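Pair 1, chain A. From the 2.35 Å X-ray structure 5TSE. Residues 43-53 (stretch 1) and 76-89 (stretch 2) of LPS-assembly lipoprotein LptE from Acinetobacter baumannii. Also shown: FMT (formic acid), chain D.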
# COMPACT_ATOMS: atom_id res chain seq x y z
N SER A 43 3.00 13.79 -11.35
CA SER A 43 3.58 15.08 -11.64
C SER A 43 4.54 15.56 -10.56
O SER A 43 4.50 15.11 -9.40
CB SER A 43 2.45 16.10 -11.79
OG SER A 43 2.91 17.35 -12.25
N ASN A 44 5.42 16.47 -10.97
CA ASN A 44 6.40 17.12 -10.11
C ASN A 44 6.14 18.64 -10.11
O ASN A 44 6.93 19.40 -9.56
CB ASN A 44 7.82 16.84 -10.60
CG ASN A 44 8.09 15.37 -10.81
OD1 ASN A 44 7.44 14.73 -11.64
ND2 ASN A 44 9.07 14.82 -10.08
N ASP A 45 5.03 19.06 -10.73
CA ASP A 45 4.65 20.47 -10.82
C ASP A 45 4.40 21.05 -9.43
O ASP A 45 3.95 20.35 -8.53
CB ASP A 45 3.40 20.66 -11.69
CG ASP A 45 3.61 20.22 -13.14
OD1 ASP A 45 4.78 20.05 -13.56
OD2 ASP A 45 2.59 20.04 -13.85
N ASN A 46 4.66 22.35 -9.28
CA ASN A 46 4.55 23.01 -7.99
C ASN A 46 3.13 22.98 -7.34
O ASN A 46 2.99 23.28 -6.16
CB ASN A 46 5.07 24.46 -8.09
CG ASN A 46 5.52 25.03 -6.76
OD1 ASN A 46 5.79 24.29 -5.80
ND2 ASN A 46 5.65 26.35 -6.69
N ASP A 47 2.11 22.62 -8.12
CA ASP A 47 0.72 22.51 -7.59
C ASP A 47 0.31 21.06 -7.25
O ASP A 47 -0.79 20.82 -6.74
CB ASP A 47 -0.30 23.09 -8.58
CG ASP A 47 -0.38 22.29 -9.87
OD1 ASP A 47 0.60 21.61 -10.23
OD2 ASP A 47 -1.44 22.36 -10.53
N ALA A 48 1.18 20.10 -7.56
CA ALA A 48 0.91 18.67 -7.29
C ALA A 48 1.12 18.35 -5.83
O ALA A 48 1.93 18.98 -5.18
CB ALA A 48 1.81 17.80 -8.14
N TYR A 49 0.39 17.37 -5.32
CA TYR A 49 0.55 16.96 -3.93
C TYR A 49 1.58 15.82 -3.84
O TYR A 49 2.19 15.42 -4.84
CB TYR A 49 -0.81 16.60 -3.30
CG TYR A 49 -1.69 17.82 -3.12
CD1 TYR A 49 -1.54 18.65 -2.01
CD2 TYR A 49 -2.67 18.17 -4.06
CE1 TYR A 49 -2.32 19.78 -1.83
CE2 TYR A 49 -3.47 19.29 -3.89
CZ TYR A 49 -3.29 20.10 -2.77
OH TYR A 49 -4.06 21.22 -2.59
N VAL A 50 1.81 15.34 -2.62
CA VAL A 50 2.77 14.30 -2.39
C VAL A 50 2.16 13.22 -1.53
O VAL A 50 1.68 13.48 -0.43
CB VAL A 50 4.03 14.85 -1.68
CG1 VAL A 50 5.00 13.71 -1.35
CG2 VAL A 50 4.71 15.93 -2.52
N LEU A 51 2.19 12.00 -2.05
CA LEU A 51 1.71 10.84 -1.36
C LEU A 51 2.89 10.27 -0.61
O LEU A 51 3.72 9.57 -1.21
CB LEU A 51 1.16 9.83 -2.37
CG LEU A 51 0.78 8.44 -1.87
CD1 LEU A 51 -0.03 8.51 -0.59
CD2 LEU A 51 0.03 7.70 -2.97
N ARG A 52 3.00 10.60 0.68
CA ARG A 52 4.10 10.13 1.51
C ARG A 52 3.72 8.86 2.25
O ARG A 52 2.73 8.84 2.99
CB ARG A 52 4.54 11.20 2.53
CG ARG A 52 5.78 10.78 3.33
CD ARG A 52 6.56 11.96 3.91
NE ARG A 52 6.16 12.45 5.24
CZ ARG A 52 6.87 12.29 6.37
NH1 ARG A 52 6.39 12.80 7.51
NH2 ARG A 52 8.04 11.66 6.40
N VAL A 53 4.49 7.80 2.01
CA VAL A 53 4.34 6.54 2.71
C VAL A 53 5.34 6.67 3.81
O VAL A 53 6.53 6.64 3.55
CB VAL A 53 4.67 5.31 1.83
CG1 VAL A 53 4.84 4.06 2.69
CG2 VAL A 53 3.57 5.11 0.80
N VAL A 76 0.87 -0.44 5.67
CA VAL A 76 1.38 0.87 5.22
C VAL A 76 0.63 2.05 5.85
O VAL A 76 -0.60 2.06 5.90
CB VAL A 76 1.32 1.02 3.67
CG1 VAL A 76 1.60 2.45 3.24
CG2 VAL A 76 2.31 0.09 3.01
N THR A 77 1.39 3.02 6.34
CA THR A 77 0.84 4.26 6.90
C THR A 77 1.23 5.35 5.91
O THR A 77 2.39 5.44 5.49
CB THR A 77 1.38 4.55 8.31
OG1 THR A 77 1.00 3.49 9.20
CG2 THR A 77 0.82 5.88 8.85
N PHE A 78 0.27 6.16 5.51
CA PHE A 78 0.54 7.22 4.56
C PHE A 78 -0.37 8.42 4.78
O PHE A 78 -1.45 8.30 5.35
CB PHE A 78 0.35 6.70 3.14
CG PHE A 78 -1.08 6.45 2.78
CD1 PHE A 78 -1.71 5.25 3.11
CD2 PHE A 78 -1.82 7.42 2.09
CE1 PHE A 78 -3.04 5.03 2.77
CE2 PHE A 78 -3.15 7.20 1.75
CZ PHE A 78 -3.76 6.01 2.10
N GLN A 79 0.07 9.57 4.29
CA GLN A 79 -0.70 10.79 4.39
C GLN A 79 -0.35 11.66 3.21
O GLN A 79 0.78 11.63 2.73
CB GLN A 79 -0.37 11.51 5.70
CG GLN A 79 1.03 12.09 5.79
CD GLN A 79 1.39 12.62 7.18
OE1 GLN A 79 0.62 12.48 8.13
NE2 GLN A 79 2.57 13.22 7.28
N ILE A 80 -1.32 12.44 2.74
CA ILE A 80 -1.05 13.36 1.64
C ILE A 80 -0.44 14.64 2.22
O ILE A 80 -0.87 15.13 3.27
CB ILE A 80 -2.32 13.75 0.87
CG1 ILE A 80 -3.08 12.53 0.36
CG2 ILE A 80 -1.96 14.67 -0.30
CD1 ILE A 80 -2.34 11.72 -0.67
N GLU A 81 0.56 15.16 1.53
CA GLU A 81 1.21 16.40 1.89
C GLU A 81 1.33 17.22 0.63
O GLU A 81 1.28 16.66 -0.47
CB GLU A 81 2.63 16.17 2.41
CG GLU A 81 2.74 15.37 3.70
CD GLU A 81 4.17 15.21 4.16
OE1 GLU A 81 5.10 15.66 3.44
OE2 GLU A 81 4.39 14.62 5.24
N ASP A 82 1.47 18.53 0.78
CA ASP A 82 1.69 19.40 -0.37
C ASP A 82 3.20 19.49 -0.56
O ASP A 82 3.96 18.96 0.26
CB ASP A 82 1.05 20.79 -0.18
CG ASP A 82 1.63 21.56 0.99
OD1 ASP A 82 2.74 21.24 1.44
OD2 ASP A 82 0.96 22.50 1.46
N ARG A 83 3.65 20.19 -1.59
CA ARG A 83 5.08 20.31 -1.86
C ARG A 83 5.86 21.24 -0.92
O ARG A 83 7.08 21.38 -1.05
CB ARG A 83 5.31 20.65 -3.32
CG ARG A 83 4.84 19.52 -4.23
CD ARG A 83 4.96 19.89 -5.70
NE ARG A 83 6.33 20.25 -6.03
CZ ARG A 83 7.30 19.39 -6.33
NH1 ARG A 83 7.08 18.07 -6.35
NH2 ARG A 83 8.51 19.85 -6.61
N GLN A 84 5.17 21.87 0.04
CA GLN A 84 5.81 22.73 1.03
C GLN A 84 6.01 22.02 2.38
O GLN A 84 6.55 22.60 3.31
CB GLN A 84 5.03 24.04 1.22
CG GLN A 84 5.13 25.00 0.03
CD GLN A 84 4.40 24.54 -1.22
OE1 GLN A 84 3.34 23.90 -1.15
NE2 GLN A 84 4.94 24.91 -2.38
N GLY A 85 5.58 20.75 2.47
CA GLY A 85 5.73 19.94 3.69
C GLY A 85 4.51 19.89 4.61
O GLY A 85 4.50 19.14 5.59
N ASN A 86 3.49 20.68 4.27
CA ASN A 86 2.27 20.75 5.08
C ASN A 86 1.45 19.49 4.95
O ASN A 86 1.09 19.08 3.84
CB ASN A 86 1.40 21.94 4.65
CG ASN A 86 2.13 23.27 4.69
OD1 ASN A 86 1.93 24.12 3.83
ND2 ASN A 86 3.00 23.43 5.68
N LYS A 87 1.14 18.89 6.09
CA LYS A 87 0.33 17.70 6.13
C LYS A 87 -1.07 18.15 5.79
O LYS A 87 -1.58 19.07 6.42
CB LYS A 87 0.38 17.12 7.54
CG LYS A 87 -0.39 15.82 7.71
CD LYS A 87 -0.31 15.26 9.13
CE LYS A 87 -1.02 16.13 10.15
NZ LYS A 87 -1.01 15.49 11.49
N ILE A 88 -1.68 17.55 4.77
CA ILE A 88 -3.05 17.96 4.41
C ILE A 88 -4.12 16.93 4.86
O ILE A 88 -5.30 17.25 4.88
CB ILE A 88 -3.20 18.40 2.94
CG1 ILE A 88 -3.23 17.23 1.97
CG2 ILE A 88 -2.08 19.38 2.58
CD1 ILE A 88 -3.61 17.67 0.57
N THR A 89 -3.69 15.71 5.21
CA THR A 89 -4.60 14.68 5.74
C THR A 89 -3.91 14.01 6.90
O THR A 89 -2.69 14.04 6.98
CB THR A 89 -4.91 13.54 4.75
OG1 THR A 89 -3.76 12.70 4.60
CG2 THR A 89 -5.37 14.07 3.41
C FMT D . 3.38 0.60 10.02
O1 FMT D . 2.62 1.53 9.86
O2 FMT D . 3.80 -0.07 8.96

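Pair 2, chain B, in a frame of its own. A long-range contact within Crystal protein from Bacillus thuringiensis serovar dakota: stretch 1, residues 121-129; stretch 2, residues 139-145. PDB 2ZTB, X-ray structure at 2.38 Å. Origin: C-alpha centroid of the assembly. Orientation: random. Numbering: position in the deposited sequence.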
# COMPACT_ATOMS: atom_id res chain seq x y z
N LYS B 121 13.45 -3.09 2.79
CA LYS B 121 13.55 -1.65 2.59
C LYS B 121 13.67 -1.35 1.11
O LYS B 121 14.75 -1.07 0.62
CB LYS B 121 14.74 -1.07 3.37
CG LYS B 121 14.76 -1.43 4.86
CD LYS B 121 15.94 -0.78 5.58
CE LYS B 121 15.88 -1.07 7.07
NZ LYS B 121 16.04 -2.53 7.34
N PHE B 122 12.56 -1.44 0.39
CA PHE B 122 12.51 -1.07 -1.02
C PHE B 122 12.42 0.42 -1.24
O PHE B 122 11.68 1.12 -0.55
CB PHE B 122 11.34 -1.74 -1.72
CG PHE B 122 11.52 -3.22 -1.91
CD1 PHE B 122 11.05 -4.12 -0.98
CD2 PHE B 122 12.17 -3.70 -3.05
CE1 PHE B 122 11.20 -5.48 -1.16
CE2 PHE B 122 12.33 -5.07 -3.24
CZ PHE B 122 11.85 -5.96 -2.29
N THR B 123 13.19 0.87 -2.23
CA THR B 123 13.32 2.26 -2.61
C THR B 123 12.39 2.59 -3.79
O THR B 123 11.84 3.69 -3.86
CB THR B 123 14.81 2.57 -2.96
OG1 THR B 123 15.51 2.89 -1.76
CG2 THR B 123 14.96 3.72 -3.95
N SER B 124 12.21 1.63 -4.69
CA SER B 124 11.38 1.87 -5.87
C SER B 124 9.89 1.83 -5.58
O SER B 124 9.41 0.97 -4.84
CB SER B 124 11.74 0.96 -7.05
OG SER B 124 12.40 -0.23 -6.65
N LYS B 125 9.16 2.77 -6.17
CA LYS B 125 7.73 2.88 -5.95
C LYS B 125 7.02 1.65 -6.48
O LYS B 125 7.44 1.06 -7.48
CB LYS B 125 7.20 4.14 -6.61
CG LYS B 125 7.88 5.44 -6.17
CD LYS B 125 7.38 5.94 -4.82
CE LYS B 125 8.05 7.27 -4.49
NZ LYS B 125 7.28 8.08 -3.51
N LEU B 126 5.96 1.25 -5.80
CA LEU B 126 5.14 0.14 -6.23
C LEU B 126 3.87 0.67 -6.92
O LEU B 126 3.18 1.55 -6.38
CB LEU B 126 4.78 -0.73 -5.03
CG LEU B 126 3.83 -1.91 -5.24
CD1 LEU B 126 4.54 -3.03 -5.97
CD2 LEU B 126 3.27 -2.39 -3.91
N SER B 127 3.58 0.15 -8.11
CA SER B 127 2.37 0.52 -8.83
C SER B 127 1.19 -0.34 -8.39
O SER B 127 1.24 -1.58 -8.47
CB SER B 127 2.58 0.44 -10.33
OG SER B 127 3.58 1.36 -10.74
N ILE B 128 0.15 0.34 -7.91
CA ILE B 128 -1.09 -0.29 -7.48
C ILE B 128 -2.24 0.30 -8.31
O ILE B 128 -2.44 1.53 -8.37
CB ILE B 128 -1.33 -0.12 -5.93
CG1 ILE B 128 -0.26 -0.89 -5.12
CG2 ILE B 128 -2.73 -0.57 -5.51
CD1 ILE B 128 -0.20 -2.42 -5.39
N LYS B 129 -2.98 -0.58 -8.97
CA LYS B 129 -4.14 -0.20 -9.76
C LYS B 129 -5.29 -1.15 -9.49
O LYS B 129 -5.14 -2.37 -9.56
CB LYS B 129 -3.79 -0.22 -11.25
CG LYS B 129 -2.91 0.94 -11.70
CD LYS B 129 -2.22 0.67 -13.03
CE LYS B 129 -2.12 1.95 -13.87
NZ LYS B 129 -3.45 2.62 -14.01
N SER B 139 -5.43 4.44 -9.00
CA SER B 139 -4.02 4.06 -9.13
C SER B 139 -3.09 4.82 -8.17
O SER B 139 -3.35 5.97 -7.81
CB SER B 139 -3.53 4.21 -10.56
OG SER B 139 -3.35 5.57 -10.89
N PHE B 140 -2.01 4.15 -7.78
CA PHE B 140 -1.02 4.69 -6.86
C PHE B 140 0.39 4.27 -7.30
O PHE B 140 0.60 3.16 -7.79
CB PHE B 140 -1.26 4.15 -5.44
CG PHE B 140 -2.46 4.75 -4.73
CD1 PHE B 140 -3.66 4.06 -4.68
CD2 PHE B 140 -2.37 5.97 -4.07
CE1 PHE B 140 -4.76 4.61 -4.03
CE2 PHE B 140 -3.45 6.52 -3.41
CZ PHE B 140 -4.65 5.84 -3.39
N SER B 141 1.35 5.18 -7.11
CA SER B 141 2.77 4.84 -7.17
C SER B 141 3.30 5.06 -5.75
O SER B 141 3.49 6.20 -5.30
CB SER B 141 3.50 5.72 -8.20
OG SER B 141 4.74 5.12 -8.59
N THR B 142 3.50 3.96 -5.02
CA THR B 142 3.65 4.07 -3.57
C THR B 142 4.93 3.46 -3.00
O THR B 142 5.40 2.41 -3.48
CB THR B 142 2.39 3.54 -2.85
OG1 THR B 142 2.37 4.00 -1.49
CG2 THR B 142 2.31 2.02 -2.89
N THR B 143 5.50 4.11 -1.99
CA THR B 143 6.62 3.54 -1.24
C THR B 143 6.10 2.41 -0.35
O THR B 143 5.20 2.60 0.48
CB THR B 143 7.34 4.60 -0.38
OG1 THR B 143 7.81 5.66 -1.22
CG2 THR B 143 8.54 3.99 0.37
N ILE B 144 6.66 1.22 -0.54
CA ILE B 144 6.32 0.05 0.25
C ILE B 144 6.55 0.32 1.73
O ILE B 144 7.60 0.85 2.12
CB ILE B 144 7.10 -1.18 -0.23
CG1 ILE B 144 6.81 -1.41 -1.73
CG2 ILE B 144 6.76 -2.41 0.61
CD1 ILE B 144 7.73 -2.46 -2.42
N GLY B 145 5.53 0.02 2.55
CA GLY B 145 5.61 0.23 3.98
C GLY B 145 4.98 1.53 4.41
O GLY B 145 5.11 1.91 5.57
O HOH W 1 9.06 1.24 -2.07
O HOH W 2 10.20 0.44 1.65
O HOH W 3 10.64 5.23 -2.26
O HOH W 4 3.93 8.32 -3.70
O HOH W 5 5.56 2.90 -9.60

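Both pairs bring two antiparallel strands together, each preceded or followed by a loop segment that stays in contact with the other stretch. The N-to-C directions of the strands differ by 162° in pair 1 and 165° in pair 2, and the backbones of 14 central residues superpose with an RMSD of 0.9 Å. The register is the same. Val A50 and Glu A81 match Leu B126 and Thr B142, and Arg A52 and Gln A79 match Ile B128 and Phe B140; all four couples are hydrogen-bonded pairs. Val A50 N donates to Glu A81 O at 2.6 Å and Glu A81 N returns a bond to Val A50 O at 2.8 Å; in pair 2, Leu B126 N to Thr B142 O is 2.7 Å and Thr B142 N to Leu B126 O is 2.8 Å.

The side chains that fill this frame differ face by face. On the face carrying Val A50, Arg A52, Gln A79 and Glu A81, pair 1 is largely polar. Arg A52 NE forms a salt bridge with Glu A81 OE2 at 2.8 Å, a diagonal link between the two hydrogen-bonded pairs, across the intervening Leu A51–Ile A80 bridge, and Gln A79 NE2 donates to the same Glu A81 OE2 at 3.1 Å, so one carboxylate oxygen gathers two donors. The equivalent face of pair 2 holds Leu B126, Ile B128, Phe B140 and Thr B142, and here contact is mainly apolar: Ile B128 CB lies 4.3 Å from Phe B140 CB.

The other face reverses this pattern. In pair 1, Leu A51 CD1 packs 3.4 Å from Phe A78 CD2 and 4.0 Å from Ile A80 CD1. The positions of Leu A51 and Ile A80 are taken in pair 2 by Ser B127 and Ser B141, whose OG atoms are 4.5 Å apart, too far for a direct bond. Water 5 fills the gap, 2.8 Å from Ser B127 OG and 2.6 Å from Ser B141 OG.

Beyond the bridges, Arg A83 and Ile B144 coincide, and both point toward the other stretch. Arg A83 lays its guanidinium against backbone, with Asn A44 O over one face, 3.3 Å from Arg A83 CZ, although no hydrogen bond results. Ile B144 instead uses hydrocarbon: its CD1 is 3.7 Å from Phe B122 CB and its CG1 3.9 Å from Leu B126 CB. Its backbone is tied across by water 1, which accepts from Ile B144 N at 2.8 Å and donates to Phe B122 O at 3.0 Å and Ser B124 O at 2.8 Å.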